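Local coordinates for actin-related protein 8 (Homo sapiens, PDB 4FO0) that binds ATP with only low basal hydrolysis and serves as an actin-like subunit of the INO80 chromatin remodeling complex, at residues A[133-136]-A[137-141]; A[181-184]-A[185-189]. All coordinates share one frame; numbering follows the deposited sequence.

Contact 1: A[133-136]-A[137-141]; sequences EYLV and GEEAL
Leu135 and Glu139 both turn CG beside their own backbone N, anti to the carbonyl carbon (chi1 -71° and -81°), and these torsions bring the two side chains together. They cross at about a right angle. Leu135 CD2 meets the carboxylate at its OE2 atom, 3.5 Å away, and also lies near the CB end of the glutamate. Beyond CG the Glu139 chain is extended. Its carboxylate therefore reaches back past the leucine branch to the strand. There a water closes a bridge: Val136 N donates to it at 2.9 Å, and the water donates to Glu139 OE2 at 2.6 Å. An exposed carboxylate is thus tied to a backbone N-H of a buried residue.

Ala140 adds a small methyl group to the contact. Its CB is 4.3 Å from Leu135 CB and 3.6 Å from Leu135 O. Ala45 of strand 38-47 touches both Leu135 and Ala140, so the methyl group joins the same apolar cluster.

Val136 O takes two weak hydrogen bonds, from Glu139 N at 3.3 Å and from Ala140 N at 3.5 Å. Next along, Leu141 N donates to Gly137 O at 3.0 Å. Gly137 is the N-cap residue and makes the bend, with a positive phi of 63° that favours glycine.

Backbone bonds from Leu135 to Ala45 and from Gly137 to Val43 hold the strand antiparallel to strand 38-47. A strand running through an N-cap glycine into a short helix, with the sequence Val-Gly-Glu-Glu-Ala, closely resembles the Val-Gly-Asp-Glu-Ala segment of subdomain 2 in the actin fold.

Contact 2: A[181-184]-A[185-189]; sequences WSHA and IQKYL
Ala184, His183 and Ile185 lie at the heart of the closing turns of an alpha helix, 170-187, whose counterpart in actin belongs to subdomain 1. Ala184 O marks the end of the regular turns. It accepts Tyr188 N at 2.9 Å and, more weakly, Leu189 N at 3.4 Å. The Tyr188 ring lies beside this alanine: Ala184 CA is at the ring edge, in its plane, and Ala184 CB is 4.3 Å from Tyr188 CD1.

One turn separates His183 from Lys187. With CG anti to the backbone N in both (chi1 175° and 180°), the two side chains run side by side in the same direction. Lys187 CB lies over one face of the imidazole, offset toward the rim, and Lys187 CD is 4.0 Å from His183 CE1.

Ile185 faces the other way. Its CD1 is 3.3 Å from Trp181 O, the same oxygen that accepts Ile185 N in a helical bond of 3.2 Å. Its side chain also packs on Ile29 and Ile191. Cutting this side chain back to an alanine is likely to open a gap against Ile29 and Ile191 and strip the CG1 and CD1 cover from Trp181 O.

Lys187 bends at chi2 and chi4. Its CG passes over a face of the Tyr188 ring, and Lys187 NZ makes a weak hydrogen bond to Tyr188 OH at 3.0 Å.

From the N terminus, the chain reaches contact 1 first, where strand 134-136 turns at once into helix 138-141. Strands 149-152, 155-156 and 159-160 follow before helix 170-187, whose end is contact 2. Each is local: contact 1 closes the bend from strand to helix, contact 2 the last turns of a helix. The two are in series; neither encloses nor crosses the other. Their centres are 13 Å apart, yet they touch: Val136 CG1 packs on His183 CD2 at 3.6 Å. The strand of contact 1 is thereby set against the helix. Contact 1 is fixed to strand 38-47, while contact 2 rests on strands 17-21 and 26-31 of the same sheet.

Contact 1: A[133-136]-A[137-141]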
loop_
_atom_site.group_PDB
_atom_site.type_symbol
_atom_site.label_atom_id
_atom_site.label_comp_id
_atom_site.label_asym_id
_atom_site.label_seq_id
_atom_site.Cartn_x
_atom_site.Cartn_y
_atom_site.Cartn_z
ATOM N N GLU A 133 -27.941 -5.119 -1.891
ATOM C CA GLU A 133 -27.275 -6.418 -1.823
ATOM C C GLU A 133 -25.812 -6.236 -1.472
ATOM O O GLU A 133 -25.184 -7.141 -0.918
ATOM C CB GLU A 133 -27.329 -7.151 -3.149
ATOM C CG GLU A 133 -28.688 -7.513 -3.641
ATOM C CD GLU A 133 -28.614 -8.026 -5.061
ATOM O OE1 GLU A 133 -27.478 -8.259 -5.541
ATOM O OE2 GLU A 133 -29.676 -8.185 -5.698
ATOM N N TYR A 134 -25.265 -5.079 -1.837
ATOM C CA TYR A 134 -23.884 -4.764 -1.514
ATOM C C TYR A 134 -23.580 -3.274 -1.472
ATOM O O TYR A 134 -24.361 -2.434 -1.936
ATOM C CB TYR A 134 -22.937 -5.428 -2.507
ATOM C CG TYR A 134 -23.086 -4.901 -3.907
ATOM C CD1 TYR A 134 -23.722 -5.650 -4.886
ATOM C CD2 TYR A 134 -22.601 -3.646 -4.253
ATOM C CE1 TYR A 134 -23.857 -5.175 -6.173
ATOM C CE2 TYR A 134 -22.743 -3.156 -5.537
ATOM C CZ TYR A 134 -23.372 -3.925 -6.495
ATOM O OH TYR A 134 -23.512 -3.445 -7.779
ATOM N N LEU A 135 -22.412 -2.964 -0.922
ATOM C CA LEU A 135 -21.932 -1.605 -0.854
ATOM C C LEU A 135 -20.475 -1.630 -1.209
ATOM O O LEU A 135 -19.789 -2.627 -0.984
ATOM C CB LEU A 135 -22.161 -1.035 0.551
ATOM C CG LEU A 135 -23.656 -0.796 0.789
ATOM C CD1 LEU A 135 -24.069 -1.157 2.180
ATOM C CD2 LEU A 135 -23.990 0.639 0.487
ATOM N N VAL A 136 -19.996 -0.535 -1.774
ATOM C CA VAL A 136 -18.635 -0.502 -2.266
ATOM C C VAL A 136 -17.838 0.658 -1.707
ATOM O O VAL A 136 -18.374 1.730 -1.463
ATOM C CB VAL A 136 -18.625 -0.427 -3.795
ATOM C CG1 VAL A 136 -17.194 -0.283 -4.318
ATOM C CG2 VAL A 136 -19.269 -1.661 -4.349
ATOM N N GLY A 137 -16.549 0.425 -1.504
ATOM C CA GLY A 137 -15.631 1.486 -1.141
ATOM C C GLY A 137 -15.946 2.139 0.185
ATOM O O GLY A 137 -16.167 1.471 1.201
ATOM N N GLU A 138 -15.963 3.464 0.175
ATOM C CA GLU A 138 -16.221 4.227 1.382
ATOM C C GLU A 138 -17.602 3.935 1.987
ATOM O O GLU A 138 -17.759 3.899 3.210
ATOM C CB GLU A 138 -16.076 5.708 1.087
ATOM C CG GLU A 138 -16.182 6.572 2.318
ATOM C CD GLU A 138 -14.989 7.483 2.476
ATOM O OE1 GLU A 138 -15.094 8.455 3.261
ATOM O OE2 GLU A 138 -13.952 7.223 1.811
ATOM N N GLU A 139 -18.605 3.726 1.138
ATOM C CA GLU A 139 -19.909 3.320 1.644
ATOM C C GLU A 139 -19.820 2.000 2.407
ATOM O O GLU A 139 -20.504 1.799 3.412
ATOM C CB GLU A 139 -20.926 3.209 0.519
ATOM C CG GLU A 139 -21.524 4.530 0.112
ATOM C CD GLU A 139 -22.713 4.357 -0.818
ATOM O OE1 GLU A 139 -23.529 5.301 -0.927
ATOM O OE2 GLU A 139 -22.828 3.272 -1.436
ATOM N N ALA A 140 -18.971 1.103 1.926
ATOM C CA ALA A 140 -18.769 -0.164 2.599
ATOM C C ALA A 140 -18.100 0.033 3.964
ATOM O O ALA A 140 -18.512 -0.591 4.946
ATOM C CB ALA A 140 -17.981 -1.112 1.727
ATOM N N LEU A 141 -17.100 0.916 4.040
ATOM C CA LEU A 141 -16.397 1.135 5.302
ATOM C C LEU A 141 -17.339 1.643 6.382
ATOM O O LEU A 141 -17.119 1.397 7.569
ATOM C CB LEU A 141 -15.257 2.133 5.149
ATOM C CG LEU A 141 -14.074 1.796 4.248
ATOM C CD1 LEU A 141 -13.165 2.998 4.144
ATOM C CD2 LEU A 141 -13.312 0.619 4.784
HETATM O O HOH W 1 -22.009 1.312 -2.861
#

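Contact 2: A[181-184]-A[185-189]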
loop_
_atom_site.group_PDB
_atom_site.type_symbol
_atom_site.label_atom_id
_atom_site.label_comp_id
_atom_site.label_asym_id
_atom_site.label_seq_id
_atom_site.Cartn_x
_atom_site.Cartn_y
_atom_site.Cartn_z
ATOM N N TRP A 181 -14.755 -2.981 -9.250
ATOM C CA TRP A 181 -14.225 -2.267 -10.400
ATOM C C TRP A 181 -15.318 -1.698 -11.285
ATOM O O TRP A 181 -15.200 -0.581 -11.768
ATOM C CB TRP A 181 -13.274 -3.141 -11.225
ATOM C CG TRP A 181 -12.040 -3.473 -10.478
ATOM C CD1 TRP A 181 -11.781 -3.180 -9.169
ATOM C CD2 TRP A 181 -10.891 -4.175 -10.968
ATOM N NE1 TRP A 181 -10.547 -3.653 -8.816
ATOM C CE2 TRP A 181 -9.979 -4.273 -9.898
ATOM C CE3 TRP A 181 -10.549 -4.737 -12.201
ATOM C CZ2 TRP A 181 -8.740 -4.905 -10.027
ATOM C CZ3 TRP A 181 -9.321 -5.355 -12.331
ATOM C CH2 TRP A 181 -8.429 -5.439 -11.250
ATOM N N SER A 182 -16.383 -2.458 -11.497
ATOM C CA SER A 182 -17.469 -1.973 -12.332
ATOM C C SER A 182 -18.158 -0.769 -11.701
ATOM O O SER A 182 -18.410 0.233 -12.371
ATOM C CB SER A 182 -18.454 -3.091 -12.597
ATOM O OG SER A 182 -17.741 -4.209 -13.092
ATOM N N HIS A 183 -18.450 -0.862 -10.412
ATOM C CA HIS A 183 -19.030 0.258 -9.677
ATOM C C HIS A 183 -18.203 1.540 -9.840
ATOM O O HIS A 183 -18.756 2.624 -10.005
ATOM C CB HIS A 183 -19.181 -0.102 -8.192
ATOM C CG HIS A 183 -19.651 1.030 -7.337
ATOM N ND1 HIS A 183 -20.978 1.398 -7.251
ATOM C CD2 HIS A 183 -18.969 1.885 -6.534
ATOM C CE1 HIS A 183 -21.092 2.427 -6.427
ATOM N NE2 HIS A 183 -19.889 2.742 -5.977
ATOM N N ALA A 184 -16.881 1.421 -9.798
ATOM C CA ALA A 184 -16.027 2.607 -9.842
ATOM C C ALA A 184 -16.071 3.260 -11.215
ATOM O O ALA A 184 -16.093 4.482 -11.343
ATOM C CB ALA A 184 -14.622 2.252 -9.486
ATOM N N ILE A 185 -16.084 2.429 -12.243
ATOM C CA ILE A 185 -16.214 2.912 -13.604
ATOM C C ILE A 185 -17.536 3.647 -13.881
ATOM O O ILE A 185 -17.514 4.703 -14.495
ATOM C CB ILE A 185 -15.983 1.778 -14.603
ATOM C CG1 ILE A 185 -14.515 1.366 -14.553
ATOM C CG2 ILE A 185 -16.330 2.218 -16.004
ATOM C CD1 ILE A 185 -14.299 -0.053 -14.944
ATOM N N GLN A 186 -18.672 3.118 -13.421
ATOM C CA GLN A 186 -19.947 3.802 -13.656
ATOM C C GLN A 186 -20.049 5.071 -12.825
ATOM O O GLN A 186 -20.552 6.089 -13.296
ATOM C CB GLN A 186 -21.168 2.955 -13.293
ATOM C CG GLN A 186 -21.059 1.460 -13.404
ATOM C CD GLN A 186 -22.209 0.776 -12.659
ATOM O OE1 GLN A 186 -22.190 -0.439 -12.420
ATOM N NE2 GLN A 186 -23.216 1.566 -12.277
ATOM N N LYS A 187 -19.590 4.996 -11.582
ATOM C CA LYS A 187 -19.822 6.060 -10.611
ATOM C C LYS A 187 -18.816 7.205 -10.646
ATOM O O LYS A 187 -19.188 8.363 -10.476
ATOM C CB LYS A 187 -19.886 5.484 -9.200
ATOM C CG LYS A 187 -20.124 6.521 -8.118
ATOM C CD LYS A 187 -21.477 6.305 -7.449
ATOM C CE LYS A 187 -21.511 6.920 -6.061
ATOM N NZ LYS A 187 -20.346 6.450 -5.257
ATOM N N TYR A 188 -17.544 6.898 -10.856
ATOM C CA TYR A 188 -16.525 7.940 -10.772
ATOM C C TYR A 188 -16.014 8.351 -12.140
ATOM O O TYR A 188 -15.721 9.520 -12.374
ATOM C CB TYR A 188 -15.389 7.519 -9.834
ATOM C CG TYR A 188 -15.901 7.235 -8.444
ATOM C CD1 TYR A 188 -16.385 5.981 -8.109
ATOM C CD2 TYR A 188 -15.945 8.233 -7.480
ATOM C CE1 TYR A 188 -16.879 5.719 -6.850
ATOM C CE2 TYR A 188 -16.440 7.981 -6.215
ATOM C CZ TYR A 188 -16.905 6.721 -5.906
ATOM O OH TYR A 188 -17.404 6.455 -4.651
ATOM N N LEU A 189 -15.928 7.396 -13.050
ATOM C CA LEU A 189 -15.491 7.713 -14.392
ATOM C C LEU A 189 -16.733 8.046 -15.191
ATOM O O LEU A 189 -16.655 8.537 -16.314
ATOM C CB LEU A 189 -14.765 6.520 -15.009
ATOM C CG LEU A 189 -13.652 5.867 -14.176
ATOM C CD1 LEU A 189 -12.710 5.100 -15.091
ATOM C CD2 LEU A 189 -12.873 6.874 -13.327
#